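Local coordinates for protein dual function macrocyclase-peptidase POPB (Galerina marginata, PDB 5N4B) that cleaves peptide bonds on the C-terminal side of prolyl residues and macrocyclises peptide precursors in the biosynthesis of amanitin toxins, at residues A[379-384]-A[531-536]; A[464-467]-A[473-476]. The protein carries 1 engineered substitution. All coordinates share one frame; numbering follows the deposited sequence.

The two contacts lie side by side where the beta-propeller meets the alpha/beta-hydrolase domain, their centres about 13 Å apart. Interaction 1 crosses between the domains, from the turn of a propeller hairpin to the loop after strand 522-526. Interaction 2 pairs the first two strands of the hydrolase sheet, and along the chain it is nested inside the loop that interaction 1 closes. They touch directly. N380 ND2 lies 3.6 Å from W465 CZ2, and F534 CE2 lies 3.7 Å from P475 CG. The propeller turn therefore meets the edge hairpin of the hydrolase sheet as well as the 531-536 loop.

Interaction 1. Residues A[379-384]-A[531-536]; sequences RNVKDE and GGEFGE
This is an interdomain contact, made by V381 and N380 of the propeller with E533 and F534 of the alpha/beta-hydrolase domain. The propeller side is the turn between strands 372-379 and 382-388, the two middle strands of a four-stranded blade. It is a type I' beta turn, R379 to K382, in a two-residue beta hairpin. The facing loop makes a type I turn from G532 to G535, just before helix 536-540.

V381 carries most of the apolar contact. Its CG1 is anti to the backbone N (chi1 -154°) and meets the CG of E533 at 3.7 Å. The other methyl, CG2, lies near CB and CG of the same glutamate and reaches F534 CZ at 4.0 Å, oblique to the ring. E533 thus offers its aliphatic part to the valine. Its chain bends at chi2, and the carboxylate turns away to accept a hydrogen bond at OE2 from the backbone N of A504.

N380 comes to the edge of the F534 ring. N380 ND2 is 4.1 Å from F534 CE1, near the ring plane, and the amide is turned 66° against the ring. W538 also packs edge-to-face with F534. On the propeller side, R379 grips E384 side-on with NE and NH2, which ties the two hairpin strands together next to the turn. R379 NE lies 3.0 Å from E384 OE2. Both carboxylate oxygens are met from above their plane, while the guanidinium points at them within its own plane.

No direct hydrogen bond joins the two segments. A water bridges them instead: it accepts from V381 N at 2.9 Å and lies 2.7 Å from E533 O, to which it probably donates.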
loop_
_atom_site.group_PDB
_atom_site.type_symbol
_atom_site.label_atom_id
_atom_site.label_comp_id
_atom_site.label_asym_id
_atom_site.label_seq_id
_atom_site.Cartn_x
_atom_site.Cartn_y
_atom_site.Cartn_z
ATOM N N ARG A 379 -18.330 5.095 -4.182
ATOM C CA ARG A 379 -19.670 4.539 -4.247
ATOM C C ARG A 379 -19.572 3.283 -5.117
ATOM O O ARG A 379 -19.141 3.354 -6.285
ATOM C CB ARG A 379 -20.631 5.560 -4.871
ATOM C CG ARG A 379 -22.064 5.039 -4.861
ATOM C CD ARG A 379 -23.002 5.894 -5.755
ATOM N NE ARG A 379 -22.734 7.259 -5.451
ATOM C CZ ARG A 379 -23.167 7.901 -4.375
ATOM N NH1 ARG A 379 -23.965 7.302 -3.491
ATOM N NH2 ARG A 379 -22.772 9.173 -4.207
ATOM N N ASN A 380 -19.937 2.135 -4.557
ATOM C CA ASN A 380 -19.788 0.879 -5.288
ATOM C C ASN A 380 -18.342 0.705 -5.774
ATOM O O ASN A 380 -18.073 0.165 -6.840
ATOM C CB ASN A 380 -20.789 0.735 -6.440
ATOM C CG ASN A 380 -22.205 0.699 -5.999
ATOM O OD1 ASN A 380 -23.061 1.432 -6.531
ATOM N ND2 ASN A 380 -22.456 -0.093 -5.039
ATOM N N VAL A 381 -17.386 1.111 -4.940
ATOM C CA VAL A 381 -15.957 0.931 -5.146
ATOM C C VAL A 381 -15.434 1.735 -6.318
ATOM O O VAL A 381 -14.338 1.458 -6.846
ATOM C CB VAL A 381 -15.579 -0.565 -5.257
ATOM C CG1 VAL A 381 -14.108 -0.761 -4.829
ATOM C CG2 VAL A 381 -16.478 -1.450 -4.421
ATOM N N LYS A 382 -16.156 2.776 -6.700
ATOM C CA LYS A 382 -15.763 3.645 -7.798
ATOM C C LYS A 382 -15.839 5.092 -7.291
ATOM O O LYS A 382 -16.810 5.494 -6.642
ATOM C CB LYS A 382 -16.713 3.440 -8.977
ATOM C CG LYS A 382 -16.575 1.999 -9.596
ATOM C CD LYS A 382 -17.674 1.608 -10.549
ATOM C CE LYS A 382 -18.942 1.229 -9.819
ATOM N NZ LYS A 382 -19.985 0.994 -10.800
ATOM N N ASP A 383 -14.807 5.856 -7.560
ATOM C CA ASP A 383 -14.661 7.172 -6.981
ATOM C C ASP A 383 -15.403 8.242 -7.770
ATOM O O ASP A 383 -15.413 8.246 -9.015
ATOM C CB ASP A 383 -13.181 7.531 -6.868
ATOM C CG ASP A 383 -12.471 6.766 -5.768
ATOM O OD1 ASP A 383 -13.131 6.166 -4.852
ATOM O OD2 ASP A 383 -11.210 6.817 -5.704
ATOM N N GLU A 384 -15.973 9.185 -7.025
ATOM C CA GLU A 384 -16.723 10.322 -7.540
ATOM C C GLU A 384 -16.173 11.577 -6.877
ATOM O O GLU A 384 -15.917 11.588 -5.669
ATOM C CB GLU A 384 -18.196 10.180 -7.228
ATOM C CG GLU A 384 -18.781 8.849 -7.670
ATOM C CD GLU A 384 -20.270 8.708 -7.372
ATOM O OE1 GLU A 384 -20.855 9.614 -6.720
ATOM O OE2 GLU A 384 -20.871 7.704 -7.793
ATOM N N GLY A 531 -12.017 -5.702 3.641
ATOM C CA GLY A 531 -11.667 -4.442 3.028
ATOM C C GLY A 531 -12.500 -3.288 3.538
ATOM O O GLY A 531 -13.411 -3.458 4.349
ATOM N N GLY A 532 -12.173 -2.115 3.017
ATOM C CA GLY A 532 -12.810 -0.869 3.390
ATOM C C GLY A 532 -13.790 -0.337 2.395
ATOM O O GLY A 532 -14.249 0.797 2.571
ATOM N N GLU A 533 -14.184 -1.120 1.411
ATOM C CA GLU A 533 -14.938 -0.609 0.282
ATOM C C GLU A 533 -16.259 0.003 0.726
ATOM O O GLU A 533 -16.696 1.026 0.169
ATOM C CB GLU A 533 -15.208 -1.753 -0.700
ATOM C CG GLU A 533 -13.980 -2.259 -1.443
ATOM C CD GLU A 533 -13.219 -3.375 -0.717
ATOM O OE1 GLU A 533 -13.465 -3.588 0.494
ATOM O OE2 GLU A 533 -12.376 -4.018 -1.407
ATOM N N PHE A 534 -16.930 -0.616 1.679
ATOM C CA PHE A 534 -18.218 -0.163 2.194
ATOM C C PHE A 534 -18.124 0.326 3.627
ATOM O O PHE A 534 -19.065 0.188 4.395
ATOM C CB PHE A 534 -19.270 -1.235 1.967
ATOM C CG PHE A 534 -19.458 -1.527 0.494
ATOM C CD1 PHE A 534 -20.198 -0.673 -0.295
ATOM C CD2 PHE A 534 -18.867 -2.653 -0.100
ATOM C CE1 PHE A 534 -20.371 -0.949 -1.624
ATOM C CE2 PHE A 534 -19.048 -2.910 -1.450
ATOM C CZ PHE A 534 -19.791 -2.058 -2.204
ATOM N N GLY A 535 -16.990 0.890 3.962
ATOM C CA GLY A 535 -16.847 1.510 5.287
ATOM C C GLY A 535 -16.500 0.535 6.396
ATOM O O GLY A 535 -16.199 -0.662 6.202
ATOM N N GLU A 536 -16.611 1.066 7.616
ATOM C CA GLU A 536 -16.180 0.295 8.790
ATOM C C GLU A 536 -16.934 -1.001 8.929
ATOM O O GLU A 536 -16.375 -2.002 9.426
ATOM C CB GLU A 536 -16.363 1.094 10.096
ATOM C CG GLU A 536 -16.755 0.230 11.430
ATOM C CD GLU A 536 -15.587 -0.548 12.040
ATOM O OE1 GLU A 536 -14.456 -0.439 11.536
ATOM O OE2 GLU A 536 -15.827 -1.273 13.030
HETATM O O HOH W 1 -17.710 1.960 -2.202
#

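Interaction 2. Residues A[464-467]-A[473-476]; sequences VWYE and KIPM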
loop_
_atom_site.group_PDB
_atom_site.type_symbol
_atom_site.label_atom_id
_atom_site.label_comp_id
_atom_site.label_asym_id
_atom_site.label_seq_id
_atom_site.Cartn_x
_atom_site.Cartn_y
_atom_site.Cartn_z
ATOM N N VAL A 464 -19.881 -6.928 -11.410
ATOM C CA VAL A 464 -20.948 -7.904 -11.215
ATOM C C VAL A 464 -21.109 -8.170 -9.718
ATOM O O VAL A 464 -20.258 -7.816 -8.906
ATOM C CB VAL A 464 -20.681 -9.202 -11.990
ATOM C CG1 VAL A 464 -20.550 -8.911 -13.447
ATOM C CG2 VAL A 464 -19.464 -9.920 -11.483
ATOM N N TRP A 465 -22.247 -8.736 -9.322
ATOM C CA TRP A 465 -22.507 -9.046 -7.932
ATOM C C TRP A 465 -22.736 -10.536 -7.779
ATOM O O TRP A 465 -23.403 -11.160 -8.611
ATOM C CB TRP A 465 -23.722 -8.272 -7.397
ATOM C CG TRP A 465 -23.531 -6.795 -7.374
ATOM C CD1 TRP A 465 -23.583 -5.944 -8.434
ATOM C CD2 TRP A 465 -23.269 -6.017 -6.231
ATOM N NE1 TRP A 465 -23.318 -4.672 -8.009
ATOM C CE2 TRP A 465 -23.157 -4.682 -6.649
ATOM C CE3 TRP A 465 -23.126 -6.314 -4.888
ATOM C CZ2 TRP A 465 -22.891 -3.634 -5.725
ATOM C CZ3 TRP A 465 -22.888 -5.317 -3.991
ATOM C CH2 TRP A 465 -22.775 -3.975 -4.414
ATOM N N TYR A 466 -22.172 -11.092 -6.726
ATOM C CA TYR A 466 -22.340 -12.512 -6.384
ATOM C C TYR A 466 -22.724 -12.619 -4.915
ATOM O O TYR A 466 -22.673 -11.661 -4.162
ATOM C CB TYR A 466 -21.078 -13.343 -6.700
ATOM C CG TYR A 466 -19.891 -13.032 -5.820
ATOM C CD1 TYR A 466 -19.044 -11.965 -6.084
ATOM C CD2 TYR A 466 -19.596 -13.825 -4.729
ATOM C CE1 TYR A 466 -17.957 -11.698 -5.274
ATOM C CE2 TYR A 466 -18.518 -13.555 -3.932
ATOM C CZ TYR A 466 -17.700 -12.507 -4.207
ATOM O OH TYR A 466 -16.613 -12.263 -3.388
ATOM N N GLU A 467 -23.078 -13.815 -4.493
ATOM C CA GLU A 467 -23.564 -14.059 -3.136
ATOM C C GLU A 467 -22.571 -14.938 -2.395
ATOM O O GLU A 467 -22.109 -15.956 -2.929
ATOM C CB GLU A 467 -24.924 -14.772 -3.185
ATOM C CG GLU A 467 -25.611 -14.902 -1.873
ATOM C CD GLU A 467 -27.002 -15.501 -2.022
ATOM O OE1 GLU A 467 -27.698 -15.117 -2.985
ATOM O OE2 GLU A 467 -27.401 -16.318 -1.165
ATOM N N LYS A 473 -24.328 -10.000 -0.499
ATOM C CA LYS A 473 -24.025 -9.678 -1.877
ATOM C C LYS A 473 -22.722 -8.895 -1.940
ATOM O O LYS A 473 -22.526 -7.916 -1.219
ATOM C CB LYS A 473 -25.167 -8.880 -2.484
ATOM C CG LYS A 473 -26.498 -9.639 -2.453
ATOM C CD LYS A 473 -26.427 -10.974 -3.162
ATOM C CE LYS A 473 -27.804 -11.678 -3.206
ATOM N NZ LYS A 473 -28.436 -11.771 -1.828
ATOM N N ILE A 474 -21.815 -9.357 -2.799
ATOM C CA ILE A 474 -20.455 -8.831 -2.901
ATOM C C ILE A 474 -20.273 -8.375 -4.339
ATOM O O ILE A 474 -20.540 -9.157 -5.264
ATOM C CB ILE A 474 -19.386 -9.890 -2.578
ATOM C CG1 ILE A 474 -19.641 -10.671 -1.284
ATOM C CG2 ILE A 474 -18.011 -9.242 -2.558
ATOM C CD1 ILE A 474 -19.555 -9.939 -0.068
ATOM N N PRO A 475 -19.770 -7.169 -4.600
ATOM C CA PRO A 475 -19.431 -6.786 -5.980
ATOM C C PRO A 475 -18.031 -7.236 -6.349
ATOM O O PRO A 475 -17.164 -7.428 -5.495
ATOM C CB PRO A 475 -19.471 -5.250 -5.943
ATOM C CG PRO A 475 -19.003 -4.970 -4.553
ATOM C CD PRO A 475 -19.473 -6.072 -3.640
ATOM N N MET A 476 -17.838 -7.402 -7.646
ATOM C CA MET A 476 -16.568 -7.870 -8.184
ATOM C C MET A 476 -16.331 -7.187 -9.525
ATOM O O MET A 476 -17.180 -7.245 -10.422
ATOM C CB MET A 476 -16.595 -9.371 -8.397
ATOM C CG MET A 476 -15.343 -9.938 -9.056
ATOM S SD MET A 476 -15.101 -11.728 -8.809
ATOM C CE MET A 476 -16.681 -12.407 -9.291
#
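The backbone O of Y466 takes the N-H of I474 at 2.8 Å, nearly straight, with an angle of 167° at the hydrogen. The return bond, Y466 N to I474 O, is 2.9 Å. V464 and M476 form a second hydrogen-bonded pair of this antiparallel beta hairpin. The W465-P475 and E467-K473 pairs between and beyond them are non-hydrogen-bonded. P475 has no N-H to give, and its place in a non-hydrogen-bonded pair with W465 suits it. P475 CA makes a CA-H...O contact with V464 O, as W465 CA does with I474 O and K473 CA with Y466 O.

W465 and P475 share one face of the sheet. The proline CB sits over the centre of the six-membered ring of W465, 3.6 Å from its centroid and only 4° off the normal. This is a CH-pi contact. P475 CD also approaches W465 CZ3 at 3.5 Å. The carbonyl of K473 lies at the edge of the indole, near its plane. E467 and K473 run side by side on the same face, joined by a long salt bridge of 3.6 Å from E467 OE1 to K473 NZ. K473 NZ also bonds to G471 O in the turn.

The other face carries V464, Y466, I474 and M476. With CG set between the backbone N and the carbonyl carbon (chi1 68°), the Y466 ring leans over the neighbouring strand and lies across I474, whose CB sits over its face, 3.8 Å from the centroid. M476 makes an oblique Met-aromatic contact with the Y466 ring, and M476 CE is 4.0 Å from Y466 CD1.

This second face packs on helix 548-563. There Y466 OH hydrogen-bonds to D553 O, and M476 touches F560 and L561. Strand 459-467 is the outermost strand of the sheet, while strand 473-481 continues it to strand 522-526.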